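Local coordinates for centromeric protein-C, isoform A (Drosophila melanogaster, PDB 6O2K) that probably acts as an adaptor between centromeric chromatin and other proteins, this chain being its C-terminal, dimer-forming cupin domain, at residues L14-L18 / R19-D23; F45-D49 / G50-A54; T58-K61 / A62-G65. All coordinates share one frame; numbering follows the deposited sequence.

Interaction 1: residues L14-L18 / R19-D23; sequences LMQWL and RGVGD
Gln16 and Val21 meet through their torsions: Gln16 sends CG to the side of its own backbone N (chi1 -71°) and bends at chi2, while Val21 sets CG2 between its backbone N and carbonyl carbon. That methyl lies 3.3 Å from Gln16 NE2, and the two side chains cross at about a right angle. The backbone beneath them illustrates how a helix is stopped by a Schellman motif. Gly20 leaves the helix with a positive phi of 77°, at which a side chain would jam against the preceding carbonyl oxygen. Gly20 N donates to Trp17 O at 3.1 Å, from above the carbonyl plane, whereas the backbone O of Gln16 accepts weak bonds from both Val21 N and Gly22 N. Arg19 N makes the regular helical bond to Met15 O (2.9 Å), and the Arg19 and Met15 side chains likewise cross near a right angle, Arg19 CD 4.1 Å from Met15 CG. Gly22 returns beside the helix, its O 3.6 Å from Trp17 CD1; a CB on it would press on Gln16 CB. With an alanine at Gln16, the CG2 methyl of Val21 would probably lose the CG and amide it lies against and keep CB as its main side-chain neighbour there. The last turn is also gripped from the six-stranded sheet: Arg68 of strand 64-69 donates NH1 to Trp17 O and NE to Leu18 O. Thus helix 6-19 ends against that sheet, with the Trp17 indole meeting the Phe45 ring just ahead of strand 46-48.

Interaction 2: residues F45-D49 / G50-A54; sequences FCQVD and GIDYA
Cys46 and Tyr53 are joined by a pair of nearly straight backbone bonds, Cys46 N to Tyr53 O at 2.9 Å and Tyr53 N to Cys46 O at 2.8 Å. Val48 and Ile51 form a second such pair, so that strands 46-48 and 51-55 make a beta hairpin with a two-residue loop, a type I' turn with Asp49 and Gly50 at its corners. Both turn residues have positive phi, as this turn requires, and at Gly50 a CB would run into Asp49 O. Gln47 and Asp52 form the non-hydrogen-bonded pair between these two rungs, the planes of their amide and carboxylate nearly parallel (19° apart). Asp52 OD2 lies 3.1 Å from Gln47 CG, packing on its aliphatic part, while OD1 is held by a salt bridge to Arg68 of the adjoining strand, which probably fixes the carboxylate's rotation. Arg68 also makes a cation-pi contact with Phe45. The other face of the hairpin carries Cys46, Val48, Ile51 and Tyr53. Tyr53 swings its ring back along the hairpin toward the turn, with CG anti to its carbonyl carbon (chi1 -61°). Tyr53 CE1 rests 3.8 Å from Val48 CB, and Ile51 CG2 lies over one ring face, offset toward the rim. A water bonded to both the Tyr53 hydroxyl and Val48 O connects the ring to the turn, and Arg75 donates NE to the same hydroxyl. At the open end of the hairpin, Ala54 CB stands over the centre of the Phe45 ring in a CH-pi contact, 3.5 Å from the centroid and 12° off the normal.

Interaction 3: residues T58-K61 / A62-G65; sequences TKEK and AMLG
Glu60 and Met63 form the closely packed side of this turn, an example of how an acidic chain can serve as a covering for an apolar one. Glu60 runs out extended, with CG anti to its backbone N (chi1 -154°), and its whole length passes obliquely across the methionine. Glu60 OE2 comes within 3.5 Å of Met63 CG and 3.7 Å of Met63 CE, while Glu60 CB lies 3.7 Å from the same CG. Met63 is bent at both chi2 and chi3, which curls its CE back toward the carboxylate instead of letting the chain stretch away. Beneath this lid Met63 is buried, touching His83 and Arg141, and the backbones of Met63 and Arg141 are hydrogen-bonded. A second firm point is the buried hydroxyl of Thr58: Thr58 OG1 accepts from Lys61 N at 3.3 Å in an ST motif. A water 2.6 Å from Thr58 OG1 accepts from Met63 N (2.9 Å) and gives a weak bond to Leu64 O, so that one water spans the mouth of the turn. The loose side is that of Lys59 and Lys61, both exposed. Lys61 takes a positive phi of 76° and folds its chain back so that Lys61 NZ hydrogen-bonds Lys59 O at 2.6 Å, from above the carbonyl plane; its outer torsions are far from staggered, and a crystal neighbour also touches it, so the pose may owe something to packing. The backbone N of Lys59 donates to Glu118 of the second subunit. The chemistry implies a turn held by a hydroxyl, a water and apolar contact, while Glu60 gives cover and the backbone N of Lys59, through that hydrogen bond, ties the turn to the dimer.

In the fold
Interactions 1 and 2 are both surface contacts, and they touch: Trp17 and Leu18 pack on Phe45, and Arg68 serves both, hydrogen-bonding helix carbonyls in one and pairing with Asp52 in the other. Interaction 3 is partly buried and stands apart from interaction 1, about 7 Å away at the nearest atoms, but shares the six-stranded sheet with interaction 2 through neighbouring strands 51-55 and 64-69. Their chemistry follows their place. The helix end relies on backbone bonds, two of them weak; the hairpin at the edge of the sheet on four straight ones plus ring packing; the loop leading into strand 64-69 on a hydroxyl and a water. Interactions 1 and 3 both reach the second subunit, whereas interaction 2 does not.

Interaction 1: residues L14-L18 / R19-D23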
# COMPACT_ATOMS: atom_id res chain seq x y z
N LEU B 14 10.03 -7.90 -5.14
CA LEU B 14 8.58 -7.72 -5.01
C LEU B 14 8.01 -6.95 -6.19
O LEU B 14 7.03 -7.37 -6.81
CB LEU B 14 8.23 -7.02 -3.69
CG LEU B 14 6.78 -6.52 -3.59
CD1 LEU B 14 5.82 -7.70 -3.51
CD2 LEU B 14 6.58 -5.59 -2.38
N MET B 15 8.62 -5.81 -6.52
CA MET B 15 8.05 -4.97 -7.58
C MET B 15 8.15 -5.65 -8.95
O MET B 15 7.22 -5.54 -9.77
CB MET B 15 8.72 -3.60 -7.61
CG MET B 15 8.00 -2.56 -8.48
SD MET B 15 6.25 -2.32 -8.15
CE MET B 15 6.26 -1.82 -6.42
N GLN B 16 9.25 -6.36 -9.21
CA GLN B 16 9.35 -7.11 -10.46
C GLN B 16 8.28 -8.18 -10.54
O GLN B 16 7.71 -8.43 -11.62
CB GLN B 16 10.75 -7.73 -10.57
CG GLN B 16 11.83 -6.70 -10.84
CD GLN B 16 12.68 -7.06 -12.03
OE1 GLN B 16 13.30 -8.12 -12.07
NE2 GLN B 16 12.70 -6.17 -13.02
N TRP B 17 7.96 -8.82 -9.41
CA TRP B 17 6.89 -9.81 -9.41
C TRP B 17 5.52 -9.16 -9.65
O TRP B 17 4.70 -9.69 -10.41
CB TRP B 17 6.89 -10.58 -8.10
CG TRP B 17 5.99 -11.76 -8.14
CD1 TRP B 17 6.24 -12.97 -8.72
CD2 TRP B 17 4.68 -11.84 -7.59
NE1 TRP B 17 5.16 -13.80 -8.56
CE2 TRP B 17 4.18 -13.13 -7.87
CE3 TRP B 17 3.87 -10.94 -6.90
CZ2 TRP B 17 2.92 -13.54 -7.48
CZ3 TRP B 17 2.62 -11.35 -6.51
CH2 TRP B 17 2.15 -12.64 -6.80
N LEU B 18 5.26 -8.01 -9.02
CA LEU B 18 4.00 -7.32 -9.26
C LEU B 18 3.89 -6.91 -10.73
O LEU B 18 2.81 -7.00 -11.32
CB LEU B 18 3.86 -6.09 -8.35
CG LEU B 18 3.72 -6.39 -6.86
CD1 LEU B 18 3.83 -5.14 -5.99
CD2 LEU B 18 2.43 -7.14 -6.60
N ARG B 19 4.99 -6.46 -11.32
CA ARG B 19 4.98 -6.05 -12.72
C ARG B 19 4.87 -7.22 -13.68
O ARG B 19 4.65 -7.00 -14.88
CB ARG B 19 6.26 -5.25 -13.05
CG ARG B 19 6.32 -3.85 -12.43
CD ARG B 19 7.75 -3.32 -12.46
NE ARG B 19 8.13 -2.83 -13.79
CZ ARG B 19 9.35 -2.44 -14.12
NH1 ARG B 19 10.34 -2.47 -13.23
NH2 ARG B 19 9.60 -2.00 -15.35
N GLY B 20 5.02 -8.45 -13.20
CA GLY B 20 5.02 -9.59 -14.10
C GLY B 20 6.29 -9.79 -14.88
O GLY B 20 6.33 -10.66 -15.76
N VAL B 21 7.34 -9.00 -14.60
CA VAL B 21 8.62 -9.16 -15.28
C VAL B 21 9.57 -10.08 -14.53
O VAL B 21 10.65 -10.39 -15.04
CB VAL B 21 9.30 -7.80 -15.52
CG1 VAL B 21 8.31 -6.80 -16.10
CG2 VAL B 21 9.88 -7.27 -14.23
N GLY B 22 9.19 -10.53 -13.34
CA GLY B 22 10.01 -11.41 -12.54
C GLY B 22 9.26 -12.66 -12.14
O GLY B 22 8.10 -12.60 -11.73
N ASP B 23 9.92 -13.81 -12.27
CA ASP B 23 9.33 -15.11 -11.97
C ASP B 23 9.64 -15.58 -10.56
O ASP B 23 9.05 -16.58 -10.11
CB ASP B 23 9.83 -16.15 -12.96
CG ASP B 23 11.32 -16.38 -12.86
OD1 ASP B 23 11.73 -17.46 -12.38
OD2 ASP B 23 12.09 -15.47 -13.24

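Interaction 2: residues F45-D49 / G50-A54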
# COMPACT_ATOMS: atom_id res chain seq x y z
N PHE B 45 -1.90 -13.80 -9.19
CA PHE B 45 -2.69 -12.98 -10.09
C PHE B 45 -3.65 -13.84 -10.91
O PHE B 45 -3.27 -14.90 -11.42
CB PHE B 45 -1.76 -12.20 -11.02
CG PHE B 45 -1.16 -10.97 -10.39
CD1 PHE B 45 -1.85 -9.77 -10.37
CD2 PHE B 45 0.10 -11.02 -9.80
CE1 PHE B 45 -1.30 -8.64 -9.80
CE2 PHE B 45 0.65 -9.89 -9.22
CZ PHE B 45 -0.05 -8.70 -9.22
N CYS B 46 -4.89 -13.38 -11.04
CA CYS B 46 -5.92 -13.97 -11.89
C CYS B 46 -6.41 -12.91 -12.87
O CYS B 46 -6.56 -11.74 -12.49
CB CYS B 46 -7.09 -14.51 -11.06
SG CYS B 46 -8.12 -13.23 -10.26
N GLN B 47 -6.65 -13.29 -14.12
CA GLN B 47 -7.02 -12.32 -15.14
C GLN B 47 -8.54 -12.28 -15.29
O GLN B 47 -9.17 -13.32 -15.49
CB GLN B 47 -6.36 -12.65 -16.48
CG GLN B 47 -6.13 -11.42 -17.35
CD GLN B 47 -5.57 -11.76 -18.72
OE1 GLN B 47 -4.56 -11.20 -19.14
NE2 GLN B 47 -6.24 -12.66 -19.43
N VAL B 48 -9.10 -11.08 -15.19
CA VAL B 48 -10.52 -10.83 -15.43
C VAL B 48 -10.63 -9.71 -16.45
O VAL B 48 -10.12 -8.60 -16.21
CB VAL B 48 -11.27 -10.46 -14.14
CG1 VAL B 48 -12.73 -10.08 -14.46
CG2 VAL B 48 -11.21 -11.60 -13.13
N ASP B 49 -11.30 -9.99 -17.57
CA ASP B 49 -11.48 -9.01 -18.63
C ASP B 49 -10.14 -8.42 -19.06
O ASP B 49 -10.02 -7.22 -19.35
CB ASP B 49 -12.46 -7.91 -18.21
CG ASP B 49 -13.90 -8.32 -18.40
OD1 ASP B 49 -14.12 -9.21 -19.23
OD2 ASP B 49 -14.79 -7.76 -17.72
N GLY B 50 -9.12 -9.27 -19.07
CA GLY B 50 -7.80 -8.88 -19.51
C GLY B 50 -6.96 -8.13 -18.51
O GLY B 50 -5.82 -7.77 -18.84
N ILE B 51 -7.46 -7.87 -17.30
CA ILE B 51 -6.70 -7.18 -16.27
C ILE B 51 -6.29 -8.18 -15.21
O ILE B 51 -7.11 -9.02 -14.80
CB ILE B 51 -7.51 -6.03 -15.64
CG1 ILE B 51 -7.79 -4.96 -16.69
CG2 ILE B 51 -6.76 -5.43 -14.46
CD1 ILE B 51 -9.10 -4.32 -16.50
N ASP B 52 -5.03 -8.11 -14.75
CA ASP B 52 -4.56 -9.06 -13.74
C ASP B 52 -4.86 -8.50 -12.35
O ASP B 52 -4.53 -7.35 -12.07
CB ASP B 52 -3.06 -9.34 -13.92
CG ASP B 52 -2.76 -10.29 -15.08
OD1 ASP B 52 -1.62 -10.25 -15.63
OD2 ASP B 52 -3.65 -11.09 -15.45
N TYR B 53 -5.49 -9.30 -11.49
CA TYR B 53 -5.81 -8.90 -10.12
C TYR B 53 -5.18 -9.88 -9.13
O TYR B 53 -5.19 -11.09 -9.36
CB TYR B 53 -7.32 -8.88 -9.87
CG TYR B 53 -8.09 -7.92 -10.73
CD1 TYR B 53 -8.61 -8.33 -11.95
CD2 TYR B 53 -8.32 -6.61 -10.30
CE1 TYR B 53 -9.33 -7.45 -12.74
CE2 TYR B 53 -9.04 -5.72 -11.09
CZ TYR B 53 -9.54 -6.15 -12.31
OH TYR B 53 -10.26 -5.29 -13.10
N ALA B 54 -4.67 -9.36 -8.02
CA ALA B 54 -4.23 -10.24 -6.94
C ALA B 54 -4.57 -9.61 -5.60
O ALA B 54 -4.11 -8.50 -5.31
CB ALA B 54 -2.72 -10.54 -7.04
O HOH W 1 -11.37 -6.19 -15.51

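Interaction 3: residues T58-K61 / A62-G65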
# COMPACT_ATOMS: atom_id res chain seq x y z
N THR B 58 -6.93 -11.78 3.12
CA THR B 58 -7.43 -11.27 4.39
C THR B 58 -8.76 -11.93 4.74
O THR B 58 -9.38 -12.63 3.94
CB THR B 58 -7.61 -9.75 4.34
OG1 THR B 58 -8.54 -9.40 3.30
CG2 THR B 58 -6.29 -9.04 4.08
N LYS B 59 -9.22 -11.66 5.97
CA LYS B 59 -10.45 -12.30 6.45
C LYS B 59 -11.66 -11.90 5.61
O LYS B 59 -12.55 -12.73 5.36
CB LYS B 59 -10.67 -11.97 7.92
CG LYS B 59 -9.62 -12.58 8.84
CD LYS B 59 -10.12 -12.75 10.27
CE LYS B 59 -11.64 -12.78 10.36
NZ LYS B 59 -12.14 -13.74 11.39
N GLU B 60 -11.72 -10.64 5.14
CA GLU B 60 -12.82 -10.19 4.29
C GLU B 60 -12.59 -10.45 2.80
O GLU B 60 -13.51 -10.24 2.00
CB GLU B 60 -13.11 -8.70 4.52
CG GLU B 60 -14.56 -8.30 4.19
CD GLU B 60 -14.96 -6.92 4.71
OE1 GLU B 60 -16.16 -6.58 4.64
OE2 GLU B 60 -14.08 -6.16 5.18
N LYS B 61 -11.37 -10.84 2.42
CA LYS B 61 -11.01 -11.51 1.15
C LYS B 61 -10.96 -10.68 -0.13
O LYS B 61 -10.53 -11.19 -1.17
CB LYS B 61 -12.04 -12.59 0.79
CG LYS B 61 -12.22 -13.68 1.85
CD LYS B 61 -11.22 -14.83 1.74
CE LYS B 61 -10.72 -15.25 3.12
NZ LYS B 61 -11.64 -14.85 4.23
N ALA B 62 -11.36 -9.41 -0.10
CA ALA B 62 -11.43 -8.64 -1.33
C ALA B 62 -11.32 -7.17 -0.95
O ALA B 62 -12.04 -6.31 -1.47
CB ALA B 62 -12.63 -8.87 -2.25
N MET B 63 -10.40 -6.85 -0.04
CA MET B 63 -10.34 -5.50 0.48
C MET B 63 -9.00 -4.83 0.30
O MET B 63 -8.93 -3.61 0.45
CB MET B 63 -10.72 -5.48 1.97
CG MET B 63 -12.14 -5.98 2.27
SD MET B 63 -13.47 -4.99 1.53
CE MET B 63 -13.44 -3.57 2.59
N LEU B 64 -7.94 -5.58 -0.01
CA LEU B 64 -6.63 -4.96 -0.26
C LEU B 64 -5.91 -5.80 -1.31
O LEU B 64 -5.70 -7.00 -1.09
CB LEU B 64 -5.82 -4.88 1.03
CG LEU B 64 -4.46 -4.21 0.94
CD1 LEU B 64 -4.64 -2.75 0.65
CD2 LEU B 64 -3.69 -4.41 2.25
N GLY B 65 -5.56 -5.20 -2.44
CA GLY B 65 -4.97 -5.99 -3.51
C GLY B 65 -4.29 -5.11 -4.54
O GLY B 65 -4.09 -3.92 -4.34
O HOH W 2 -8.16 -8.38 0.89